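Local coordinates for protein THB11 (Chlamydomonas reinhardtii, PDB 6TD7) that binds heme as a pentacoordinate truncated hemoglobin, probably carries oxygen at the iron, and here holds cyanide in its ligand pocket, at residues Tyr32-Ala37 with Phe102-Thr107; Ile42-Asp47 with Pro92-Leu97. All coordinates share one frame; numbering follows the deposited sequence.

Contact 1: Tyr32-Ala37 with Phe102-Thr107. With CYN (cyanide ion), chain C.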
# COMPACT_ATOMS: atom_id res chain seq x y z
N TYR A 32 -3.03 -8.20 0.09
CA TYR A 32 -1.98 -9.04 0.67
C TYR A 32 -1.99 -10.44 0.08
O TYR A 32 -0.93 -11.05 -0.09
CB TYR A 32 -2.11 -9.08 2.19
CG TYR A 32 -1.48 -7.87 2.83
CD1 TYR A 32 -0.10 -7.72 2.89
CD2 TYR A 32 -2.28 -6.87 3.36
CE1 TYR A 32 0.47 -6.60 3.47
CE2 TYR A 32 -1.72 -5.75 3.94
CZ TYR A 32 -0.35 -5.62 3.99
OH TYR A 32 0.17 -4.49 4.58
N ARG A 33 -3.16 -10.97 -0.26
CA ARG A 33 -3.20 -12.27 -0.92
C ARG A 33 -2.42 -12.24 -2.23
O ARG A 33 -1.63 -13.14 -2.52
CB ARG A 33 -4.64 -12.71 -1.14
CG ARG A 33 -4.85 -14.21 -1.08
CD ARG A 33 -6.17 -14.56 -0.41
NE ARG A 33 -7.31 -14.11 -1.20
CZ ARG A 33 -8.32 -13.38 -0.74
NH1 ARG A 33 -8.38 -13.01 0.54
NH2 ARG A 33 -9.29 -13.03 -1.57
N LYS A 34 -2.63 -11.19 -3.03
CA LYS A 34 -1.90 -11.06 -4.28
C LYS A 34 -0.40 -10.90 -4.05
O LYS A 34 0.42 -11.50 -4.76
CB LYS A 34 -2.44 -9.86 -5.07
CG LYS A 34 -3.84 -10.07 -5.61
CD LYS A 34 -4.51 -8.74 -5.94
CE LYS A 34 -5.87 -8.94 -6.59
NZ LYS A 34 -5.76 -9.43 -7.99
N LEU A 35 -0.02 -10.08 -3.06
CA LEU A 35 1.40 -9.85 -2.78
C LEU A 35 2.12 -11.16 -2.50
O LEU A 35 3.17 -11.45 -3.09
CB LEU A 35 1.57 -8.93 -1.57
CG LEU A 35 1.44 -7.41 -1.65
CD1 LEU A 35 2.12 -6.82 -0.41
CD2 LEU A 35 2.02 -6.82 -2.92
N TYR A 36 1.59 -11.95 -1.57
CA TYR A 36 2.26 -13.17 -1.14
C TYR A 36 2.22 -14.26 -2.20
O TYR A 36 3.00 -15.21 -2.12
CB TYR A 36 1.62 -13.68 0.16
CG TYR A 36 2.16 -13.00 1.41
CD1 TYR A 36 1.65 -11.78 1.83
CD2 TYR A 36 3.17 -13.59 2.15
CE1 TYR A 36 2.14 -11.17 2.97
CE2 TYR A 36 3.67 -12.98 3.29
CZ TYR A 36 3.14 -11.77 3.69
OH TYR A 36 3.63 -11.16 4.82
N ALA A 37 1.33 -14.14 -3.18
CA ALA A 37 1.27 -15.08 -4.29
C ALA A 37 2.20 -14.70 -5.43
O ALA A 37 2.30 -15.45 -6.41
CB ALA A 37 -0.17 -15.16 -4.82
N PHE A 102 -2.83 -3.49 -5.49
CA PHE A 102 -3.80 -2.73 -4.71
C PHE A 102 -4.93 -2.25 -5.61
O PHE A 102 -6.11 -2.30 -5.23
CB PHE A 102 -3.12 -1.56 -4.02
CG PHE A 102 -3.93 -0.97 -2.90
CD1 PHE A 102 -4.87 0.01 -3.16
CD2 PHE A 102 -3.74 -1.40 -1.60
CE1 PHE A 102 -5.61 0.55 -2.14
CE2 PHE A 102 -4.48 -0.86 -0.57
CZ PHE A 102 -5.42 0.11 -0.84
N GLU A 103 -4.58 -1.80 -6.81
CA GLU A 103 -5.59 -1.39 -7.78
C GLU A 103 -6.46 -2.56 -8.22
O GLU A 103 -7.68 -2.42 -8.38
CB GLU A 103 -4.90 -0.75 -8.99
CG GLU A 103 -5.83 -0.27 -10.08
CD GLU A 103 -5.09 0.11 -11.35
OE1 GLU A 103 -5.39 1.17 -11.93
OE2 GLU A 103 -4.19 -0.66 -11.75
N GLU A 104 -5.84 -3.72 -8.46
CA GLU A 104 -6.61 -4.91 -8.82
C GLU A 104 -7.60 -5.29 -7.73
O GLU A 104 -8.74 -5.66 -8.01
CB GLU A 104 -5.67 -6.09 -9.10
CG GLU A 104 -4.88 -5.98 -10.39
CD GLU A 104 -4.04 -7.22 -10.67
OE1 GLU A 104 -3.40 -7.25 -11.74
OE2 GLU A 104 -4.01 -8.15 -9.83
N ALA A 105 -7.16 -5.22 -6.47
CA ALA A 105 -8.04 -5.53 -5.35
C ALA A 105 -9.26 -4.61 -5.33
O ALA A 105 -10.38 -5.07 -5.12
CB ALA A 105 -7.27 -5.43 -4.03
N MET A 106 -9.05 -3.31 -5.55
CA MET A 106 -10.19 -2.39 -5.60
C MET A 106 -11.09 -2.72 -6.79
O MET A 106 -12.32 -2.69 -6.66
CB MET A 106 -9.71 -0.95 -5.68
CG MET A 106 -9.22 -0.37 -4.36
SD MET A 106 -8.86 1.39 -4.47
CE MET A 106 -7.50 1.36 -5.63
N THR A 107 -10.51 -3.03 -7.94
CA THR A 107 -11.31 -3.38 -9.11
C THR A 107 -12.16 -4.62 -8.84
O THR A 107 -13.36 -4.65 -9.13
CB THR A 107 -10.41 -3.62 -10.33
OG1 THR A 107 -9.64 -2.45 -10.61
CG2 THR A 107 -11.25 -4.00 -11.55
C CYN C . 3.37 -3.19 2.92
N CYN C . 2.65 -3.87 3.51
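Lys-34 and Glu-104 join two helices of the truncated globin fold, the B helix (21-36) and the G helix (92-108), at a partly buried packing face, on a different side of the B helix from the one Tyr-32 turns to the ligand pocket. The lysine reaches over to the G helix with a chain that runs nearly straight as far as CE. This puts CE 3.9 Å from Ala-105 N, and a bend at the last torsion (chi4 -73°) then swings NZ to 2.8 Å from Glu-104 OE2, a hydrogen-bonded salt bridge. The ammonium comes in on the anti side of OE2, 22° out of the carboxylate plane. Short of the charged ends, Lys-34 CE lies 3.8 Å from Glu-104 CB, so the aliphatic parts of the two side chains also touch. NZ has a second salt bridge, to Glu-108, while the other oxygen of Glu-104, OE1, pairs with Lys-100. Two residues before Glu-104, Phe-102 points away from the B-helix segment and packs its ring edge-to-face with Phe-31. Tyr-32 sends its phenol into the distal pocket, where OH donates to CYN N at 2.8 Å, the ion lying at the ring edge, near its plane. With an alanine here in place of Lys-34, Glu-108 and Glu-104 would probably lose the cation they share and the two helices their charged link, although Glu-104 would keep Lys-100. Alternating lysines and glutamates thus make a small charge network along this seam, while the same B-helix turn presents a hydrogen-bond donor to the bound anion.

Contact 2: Ile42-Asp47 with Pro92-Leu97. With HEM (protoporphyrin IX containing Fe), chain B.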
# COMPACT_ATOMS: atom_id res chain seq x y z
N ILE A 42 7.59 -12.38 -3.09
CA ILE A 42 7.70 -13.30 -1.96
C ILE A 42 9.10 -13.28 -1.37
O ILE A 42 9.28 -13.51 -0.17
CB ILE A 42 7.27 -14.72 -2.42
CG1 ILE A 42 6.93 -15.59 -1.22
CG2 ILE A 42 8.35 -15.35 -3.30
CD1 ILE A 42 5.75 -15.09 -0.40
N LYS A 43 10.12 -12.98 -2.20
CA LYS A 43 11.47 -12.81 -1.70
C LYS A 43 11.52 -11.89 -0.48
O LYS A 43 12.36 -12.04 0.40
CB LYS A 43 12.38 -12.20 -2.77
CG LYS A 43 12.25 -12.79 -4.17
CD LYS A 43 13.25 -12.14 -5.12
CE LYS A 43 12.96 -12.51 -6.57
NZ LYS A 43 14.13 -12.29 -7.46
N TYR A 44 10.63 -10.89 -0.45
CA TYR A 44 10.62 -9.88 0.59
C TYR A 44 9.66 -10.19 1.73
O TYR A 44 9.75 -9.55 2.78
CB TYR A 44 10.24 -8.52 -0.03
CG TYR A 44 11.02 -8.17 -1.28
CD1 TYR A 44 12.38 -7.95 -1.23
CD2 TYR A 44 10.38 -8.07 -2.51
CE1 TYR A 44 13.11 -7.63 -2.37
CE2 TYR A 44 11.10 -7.75 -3.66
CZ TYR A 44 12.46 -7.53 -3.58
OH TYR A 44 13.18 -7.22 -4.71
N LEU A 45 8.77 -11.18 1.56
CA LEU A 45 7.66 -11.38 2.48
C LEU A 45 7.61 -12.75 3.13
O LEU A 45 6.85 -12.92 4.09
CB LEU A 45 6.33 -11.14 1.75
CG LEU A 45 6.11 -9.78 1.10
CD1 LEU A 45 4.96 -9.86 0.11
CD2 LEU A 45 5.81 -8.74 2.16
N HIS A 46 8.38 -13.73 2.65
CA HIS A 46 8.19 -15.10 3.13
C HIS A 46 8.46 -15.22 4.62
O HIS A 46 7.91 -16.11 5.28
CB HIS A 46 9.10 -16.06 2.35
CG HIS A 46 10.54 -15.95 2.71
ND1 HIS A 46 11.11 -16.70 3.72
CD2 HIS A 46 11.53 -15.18 2.21
CE1 HIS A 46 12.39 -16.39 3.82
NE2 HIS A 46 12.67 -15.47 2.92
N ASP A 47 9.29 -14.34 5.18
CA ASP A 47 9.59 -14.33 6.60
C ASP A 47 8.89 -13.20 7.33
O ASP A 47 9.32 -12.81 8.42
CB ASP A 47 11.10 -14.25 6.83
CG ASP A 47 11.69 -12.95 6.33
OD1 ASP A 47 11.14 -12.38 5.36
OD2 ASP A 47 12.70 -12.49 6.90
N PRO A 92 12.05 0.02 -7.09
CA PRO A 92 10.85 0.72 -7.58
C PRO A 92 9.94 -0.17 -8.40
O PRO A 92 8.71 -0.01 -8.36
CB PRO A 92 11.44 1.86 -8.41
CG PRO A 92 12.77 2.12 -7.81
CD PRO A 92 13.28 0.79 -7.34
N GLU A 93 10.50 -1.10 -9.17
CA GLU A 93 9.68 -2.00 -9.96
C GLU A 93 8.87 -2.95 -9.09
O GLU A 93 7.74 -3.31 -9.46
CB GLU A 93 10.56 -2.78 -10.94
CG GLU A 93 11.23 -1.89 -11.97
CD GLU A 93 12.67 -1.57 -11.63
OE1 GLU A 93 13.52 -1.62 -12.56
OE2 GLU A 93 12.97 -1.28 -10.45
N ASP A 94 9.39 -3.35 -7.93
CA ASP A 94 8.59 -4.15 -7.00
C ASP A 94 7.44 -3.33 -6.43
O ASP A 94 6.32 -3.83 -6.28
CB ASP A 94 9.46 -4.71 -5.88
CG ASP A 94 10.58 -5.62 -6.38
OD1 ASP A 94 10.30 -6.49 -7.23
OD2 ASP A 94 11.73 -5.45 -5.92
N PHE A 95 7.70 -2.05 -6.14
CA PHE A 95 6.63 -1.19 -5.64
C PHE A 95 5.54 -1.00 -6.68
O PHE A 95 4.35 -0.96 -6.34
CB PHE A 95 7.20 0.16 -5.20
CG PHE A 95 6.27 0.95 -4.33
CD1 PHE A 95 6.04 0.58 -3.01
CD2 PHE A 95 5.61 2.07 -4.82
CE1 PHE A 95 5.17 1.29 -2.21
CE2 PHE A 95 4.74 2.79 -4.01
CZ PHE A 95 4.53 2.40 -2.71
N ASP A 96 5.91 -0.87 -7.96
CA ASP A 96 4.91 -0.79 -9.01
C ASP A 96 3.98 -2.00 -8.97
O ASP A 96 2.76 -1.86 -9.09
CB ASP A 96 5.58 -0.70 -10.39
CG ASP A 96 6.28 0.63 -10.63
OD1 ASP A 96 5.99 1.63 -9.94
OD2 ASP A 96 7.12 0.66 -11.56
N LEU A 97 4.55 -3.19 -8.82
CA LEU A 97 3.73 -4.40 -8.75
C LEU A 97 2.78 -4.34 -7.56
O LEU A 97 1.60 -4.69 -7.69
CB LEU A 97 4.64 -5.62 -8.67
CG LEU A 97 4.13 -7.01 -8.99
CD1 LEU A 97 3.21 -7.04 -10.19
CD2 LEU A 97 5.34 -7.91 -9.21
CHA HEM B . 5.80 -1.68 5.95
CHB HEM B . 7.21 -4.69 2.38
CHC HEM B . 4.39 -2.42 -0.86
CHD HEM B . 3.32 0.90 2.60
C1A HEM B . 6.41 -2.73 5.29
C2A HEM B . 7.26 -3.77 5.85
C3A HEM B . 7.62 -4.58 4.85
C4A HEM B . 7.04 -4.10 3.62
CMA HEM B . 8.51 -5.84 4.95
CAA HEM B . 7.66 -3.98 7.32
CBA HEM B . 8.34 -2.75 7.91
CGA HEM B . 8.47 -2.93 9.41
O1A HEM B . 9.28 -2.18 10.02
O2A HEM B . 7.77 -3.80 9.99
C1B HEM B . 6.53 -4.38 1.22
C2B HEM B . 6.57 -5.14 -0.01
C3B HEM B . 5.81 -4.51 -0.92
C4B HEM B . 5.24 -3.34 -0.29
CMB HEM B . 7.38 -6.43 -0.24
CAB HEM B . 5.58 -5.00 -2.37
CBB HEM B . 5.06 -4.20 -3.31
C1C HEM B . 3.86 -1.35 -0.17
C2C HEM B . 2.91 -0.43 -0.74
C3C HEM B . 2.62 0.49 0.18
C4C HEM B . 3.35 0.19 1.40
CMC HEM B . 2.37 -0.49 -2.18
CAC HEM B . 1.64 1.65 -0.07
CBC HEM B . 1.88 2.84 0.48
C1D HEM B . 3.82 0.44 3.81
C2D HEM B . 3.50 0.97 5.12
C3D HEM B . 4.18 0.27 6.03
C4D HEM B . 4.96 -0.75 5.35
CMD HEM B . 2.54 2.15 5.38
CAD HEM B . 4.14 0.44 7.56
CBD HEM B . 5.07 1.52 8.08
CGD HEM B . 4.72 1.59 9.54
O1D HEM B . 3.93 2.50 9.93
O2D HEM B . 5.20 0.72 10.31
NA HEM B . 6.31 -2.96 3.92
NB HEM B . 5.70 -3.29 1.02
NC HEM B . 4.10 -0.95 1.15
ND HEM B . 4.71 -0.60 4.00
FE HEM B . 5.17 -1.93 2.55
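Tyr-44 and Asp-94 meet at the wall of the heme pocket, where the short C helix (42-45) faces the first turn of the G helix (92-108). Tyr-44 OH lies 2.6 Å from Asp-94 OD2 and donates to it, in a bond that is short but weak in geometry. The two side chains cross at about a right angle, with the phenol ring and the carboxylate plane 62° apart, and ring atom CE2 of Tyr-44 is 3.3 Å from OD2. The carboxylate has further partners: OD2 also accepts from Ser-91 N just ahead of the helix, and OD1 from Gln-40 NE2. Phe-90 packs edge-to-face with the tyrosine ring. Both segments also touch the porphyrin. On the C-helix side, Tyr-44 CB sits 3.5 Å from the heme methyl CMB, and Leu-45 CD2 3.7 Å from the same methyl. From the G helix, Asp-94 O approaches the vinyl carbon CBB at 3.2 Å. Phe-95, with CG anti to its backbone N (chi1 -164°), brings CE1 to 3.2 Å from heme C2C. The bonds from Ser-91 and Gln-40, with the weak one from Tyr-44, together satisfy this buried carboxylate, which probably helps it stay ionised beside the apolar heme edge.

Overall arrangement
Contacts 1 and 2 both use the G helix, 92-108: contact 2 takes its first turns and contact 1 a part further along, and their centres are 12 Å apart. In chain order the segments run 32-37, 42-47, 92-97, 102-107, so contact 2 is nested inside the loop that contact 1 closes. Helices 21-36 and 42-45 follow each other, and the two contacts touch directly: Leu-35 CB packs on Leu-45 CD1 at 3.9 Å. Together they join helices 21-36 and 42-45 to helix 92-108 within the globin domain that forms this piece of the longer protein. One end of this arrangement borders the porphyrin, whose iron has the cyanide carbon beside it.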